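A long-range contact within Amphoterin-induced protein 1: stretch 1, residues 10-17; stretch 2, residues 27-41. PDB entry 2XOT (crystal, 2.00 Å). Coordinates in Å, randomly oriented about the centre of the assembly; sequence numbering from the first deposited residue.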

# COMPACT_ATOMS: atom_id res chain seq x y z
N VAL B 10 -18.54 -20.98 3.79
CA VAL B 10 -19.21 -20.22 2.77
C VAL B 10 -20.59 -19.77 3.25
O VAL B 10 -21.15 -20.49 4.08
CB VAL B 10 -19.35 -21.12 1.53
N SER B 11 -21.19 -18.64 2.82
CA SER B 11 -20.78 -17.46 1.95
C SER B 11 -19.73 -17.42 0.83
O SER B 11 -19.69 -16.44 0.09
CB SER B 11 -20.59 -16.19 2.81
OG SER B 11 -19.27 -16.02 3.30
N CYS B 12 -18.98 -18.48 0.63
CA CYS B 12 -17.89 -18.50 -0.31
C CYS B 12 -18.45 -18.91 -1.65
O CYS B 12 -18.97 -20.01 -1.77
CB CYS B 12 -16.84 -19.52 0.12
SG CYS B 12 -15.32 -19.38 -0.77
N PRO B 13 -18.31 -18.06 -2.68
CA PRO B 13 -18.82 -18.44 -4.00
C PRO B 13 -18.15 -19.69 -4.49
O PRO B 13 -17.16 -20.11 -3.92
CB PRO B 13 -18.44 -17.25 -4.88
CG PRO B 13 -18.30 -16.12 -3.93
CD PRO B 13 -17.71 -16.71 -2.70
N ALA B 14 -18.67 -20.24 -5.59
CA ALA B 14 -18.39 -21.61 -6.03
C ALA B 14 -16.93 -21.99 -6.30
O ALA B 14 -16.43 -22.99 -5.78
CB ALA B 14 -19.23 -21.92 -7.28
N ASN B 15 -16.26 -21.23 -7.14
CA ASN B 15 -14.90 -21.58 -7.54
C ASN B 15 -13.81 -20.73 -6.84
O ASN B 15 -12.74 -20.46 -7.40
CB ASN B 15 -14.80 -21.46 -9.06
CG ASN B 15 -15.59 -22.53 -9.76
OD1 ASN B 15 -15.12 -23.65 -9.89
ND2 ASN B 15 -16.79 -22.20 -10.17
N CYS B 16 -14.10 -20.35 -5.59
CA CYS B 16 -13.23 -19.46 -4.83
C CYS B 16 -12.70 -20.11 -3.58
O CYS B 16 -13.29 -21.02 -3.00
CB CYS B 16 -14.00 -18.22 -4.42
SG CYS B 16 -14.55 -17.26 -5.80
N LEU B 17 -11.56 -19.61 -3.16
CA LEU B 17 -11.01 -19.85 -1.85
C LEU B 17 -11.31 -18.58 -1.09
O LEU B 17 -10.92 -17.50 -1.52
CB LEU B 17 -9.50 -19.98 -1.93
CG LEU B 17 -8.81 -21.30 -2.22
CD1 LEU B 17 -7.38 -20.99 -2.74
CD2 LEU B 17 -8.80 -22.11 -0.93
N LYS B 27 -7.40 -18.94 -11.92
CA LYS B 27 -7.04 -20.11 -12.71
C LYS B 27 -8.05 -21.27 -12.67
O LYS B 27 -7.67 -22.44 -12.58
CB LYS B 27 -5.61 -20.57 -12.38
CG LYS B 27 -4.98 -21.37 -13.50
CD LYS B 27 -3.51 -21.56 -13.29
CE LYS B 27 -3.04 -22.88 -13.86
NZ LYS B 27 -1.53 -22.98 -13.86
N GLN B 28 -9.32 -20.92 -12.81
CA GLN B 28 -10.44 -21.85 -12.78
C GLN B 28 -11.18 -21.82 -14.11
O GLN B 28 -12.35 -22.19 -14.17
CB GLN B 28 -11.44 -21.43 -11.72
CG GLN B 28 -10.94 -21.39 -10.29
CD GLN B 28 -10.72 -22.75 -9.72
OE1 GLN B 28 -11.55 -23.65 -9.87
NE2 GLN B 28 -9.59 -22.93 -9.03
N GLN B 29 -10.51 -21.33 -15.16
CA GLN B 29 -11.14 -21.01 -16.45
C GLN B 29 -12.60 -20.55 -16.41
O GLN B 29 -13.41 -20.97 -17.24
CB GLN B 29 -10.96 -22.21 -17.43
N LEU B 30 -12.94 -19.66 -15.48
CA LEU B 30 -14.29 -19.11 -15.37
C LEU B 30 -14.61 -18.20 -16.55
O LEU B 30 -13.80 -17.33 -16.88
CB LEU B 30 -14.44 -18.28 -14.09
CG LEU B 30 -14.21 -18.98 -12.75
CD1 LEU B 30 -14.30 -17.95 -11.62
CD2 LEU B 30 -15.18 -20.13 -12.56
N PRO B 31 -15.77 -18.41 -17.19
CA PRO B 31 -16.21 -17.51 -18.24
C PRO B 31 -17.04 -16.34 -17.72
O PRO B 31 -17.26 -15.39 -18.44
CB PRO B 31 -17.04 -18.43 -19.12
CG PRO B 31 -17.70 -19.32 -18.18
CD PRO B 31 -16.73 -19.52 -17.02
N ASN B 32 -17.49 -16.42 -16.47
CA ASN B 32 -18.23 -15.32 -15.84
C ASN B 32 -17.75 -15.17 -14.42
O ASN B 32 -17.15 -16.09 -13.88
CB ASN B 32 -19.72 -15.62 -15.80
CG ASN B 32 -20.31 -15.87 -17.19
OD1 ASN B 32 -20.51 -14.93 -17.96
ND2 ASN B 32 -20.61 -17.14 -17.50
N VAL B 33 -18.04 -14.02 -13.81
CA VAL B 33 -17.65 -13.77 -12.41
C VAL B 33 -18.51 -14.64 -11.49
O VAL B 33 -19.73 -14.73 -11.70
CB VAL B 33 -17.87 -12.30 -12.01
CG1 VAL B 33 -17.36 -12.05 -10.60
CG2 VAL B 33 -17.20 -11.32 -13.00
N PRO B 34 -17.91 -15.27 -10.45
CA PRO B 34 -18.70 -15.96 -9.44
C PRO B 34 -19.90 -15.18 -8.90
O PRO B 34 -19.78 -13.99 -8.56
CB PRO B 34 -17.69 -16.20 -8.33
CG PRO B 34 -16.42 -16.44 -9.06
CD PRO B 34 -16.47 -15.43 -10.19
N GLN B 35 -21.05 -15.86 -8.80
CA GLN B 35 -22.27 -15.27 -8.25
C GLN B 35 -22.18 -15.00 -6.74
O GLN B 35 -21.50 -15.71 -6.02
CB GLN B 35 -23.46 -16.21 -8.50
CG GLN B 35 -23.95 -16.23 -9.95
CD GLN B 35 -25.29 -16.97 -10.10
OE1 GLN B 35 -25.33 -18.14 -10.52
NE2 GLN B 35 -26.39 -16.29 -9.74
N SER B 36 -22.91 -13.99 -6.28
CA SER B 36 -23.09 -13.72 -4.85
C SER B 36 -21.76 -13.48 -4.16
O SER B 36 -21.37 -14.20 -3.22
CB SER B 36 -23.90 -14.84 -4.16
OG SER B 36 -25.29 -14.72 -4.46
N LEU B 37 -21.06 -12.45 -4.63
CA LEU B 37 -19.79 -12.03 -4.03
C LEU B 37 -20.06 -11.35 -2.69
O LEU B 37 -20.85 -10.41 -2.62
CB LEU B 37 -19.06 -11.09 -4.96
CG LEU B 37 -18.57 -11.68 -6.29
CD1 LEU B 37 -18.10 -10.56 -7.23
CD2 LEU B 37 -17.47 -12.76 -6.06
N PRO B 38 -19.42 -11.82 -1.60
CA PRO B 38 -19.74 -11.29 -0.28
C PRO B 38 -19.32 -9.83 -0.10
O PRO B 38 -18.30 -9.39 -0.62
CB PRO B 38 -18.99 -12.21 0.69
CG PRO B 38 -18.34 -13.25 -0.12
CD PRO B 38 -18.41 -12.90 -1.55
N SER B 39 -20.11 -9.08 0.65
CA SER B 39 -19.85 -7.65 0.81
C SER B 39 -18.61 -7.34 1.64
O SER B 39 -18.07 -6.24 1.55
CB SER B 39 -21.05 -6.97 1.44
OG SER B 39 -21.53 -7.76 2.49
N TYR B 40 -18.16 -8.30 2.44
CA TYR B 40 -16.91 -8.16 3.23
C TYR B 40 -15.62 -8.21 2.40
O TYR B 40 -14.54 -7.94 2.93
CB TYR B 40 -16.88 -9.18 4.39
CG TYR B 40 -16.93 -10.65 4.00
CD1 TYR B 40 -15.92 -11.23 3.25
CD2 TYR B 40 -17.97 -11.47 4.41
CE1 TYR B 40 -15.96 -12.54 2.88
CE2 TYR B 40 -18.01 -12.80 4.06
CZ TYR B 40 -17.01 -13.34 3.30
OH TYR B 40 -17.01 -14.68 2.94
N THR B 41 -15.71 -8.53 1.10
CA THR B 41 -14.51 -8.75 0.27
C THR B 41 -13.62 -7.50 0.15
O THR B 41 -14.10 -6.39 -0.22
CB THR B 41 -14.89 -9.26 -1.14
OG1 THR B 41 -15.86 -10.31 -1.01
CG2 THR B 41 -13.70 -9.82 -1.88
O HOH W 1 -21.21 -18.70 -6.31

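Two irregular stretches of Amphoterin-induced protein 1 lie side by side without forming a sheet; they bury 434 Å² between them, with proline rings at the centre and polar side chains near the ends. The centre of the fit is Pro13, a buried ring whose CA-to-CB bond points toward the second stretch and whose CA lies 6.0 Å from the CA of Pro34. Its ring is the bump; the hollow is lined by Pro34, the backbone of Gln35 and Ser36, Leu37 and Pro38. Pro13 CB rests 3.7 Å from Pro34 CB and 3.6 Å from Gln35 O, while Pro13 CG faces a different part of the wall, 3.7 Å from Ser36 O, 4.0 Å from Pro38 CD and 4.1 Å from Leu37 CD2. A compact, rigid ring suits this place, since it fills the space with carbon and has few internal rotations to freeze. Leu37 enters the contact indirectly: its CA-to-CB bond points away, but with chi1 m and chi2 t the end of the side chain comes back to the Pro13 ring.

Beside this centre, Cys16 SG packs against Pro34, 3.8 Å from Pro34 CG, so that Pro34 touches both Pro13 and Cys16. Cys16 is also bonded covalently to a group elsewhere in the structure. A type I turn from Pro13 to Cys16, with a weak hydrogen bond from Cys16 N to Pro13 O (3.5 Å), brings these two residues close enough to share that ring. Near the turn, a water accepts from Ala14 N at 3.1 Å and donates to Gln35 O at 3.0 Å, bridging backbone groups that do not meet directly.

At one end, the CA-to-CB bond of Asn15 points toward stretch 2, and its side chain (chi1 m) forms a short amide bump bordered by Gln28 and Leu30. Asn15 has the largest covered area of any residue here, 81 Å². The Leu30 methyl CD2 gives it an apolar wall, 3.5 Å from Asn15 ND2 and 3.8 Å from Asn15 CB, and Asn15 O packs 3.5 Å from Gln28 CG. A polar residue suits this place because it remains partly exposed.

At the other end, Pro38 CG fits 3.5 Å from Ser11 O, and the one direct hydrogen bond between the stretches joins Ser11 OG to Tyr40 OH at 2.7 Å. The Tyr40 CA-to-CB bond points sideways, but the long ring carries its hydroxyl across to Ser11, whose short p side chain meets it at the ring edge, near the ring plane. The type I turn from Pro38 to Thr41 holds this end in shape: Pro38 O accepts from both Thr41 N (3.2 Å) and Thr41 OG1 (2.6 Å).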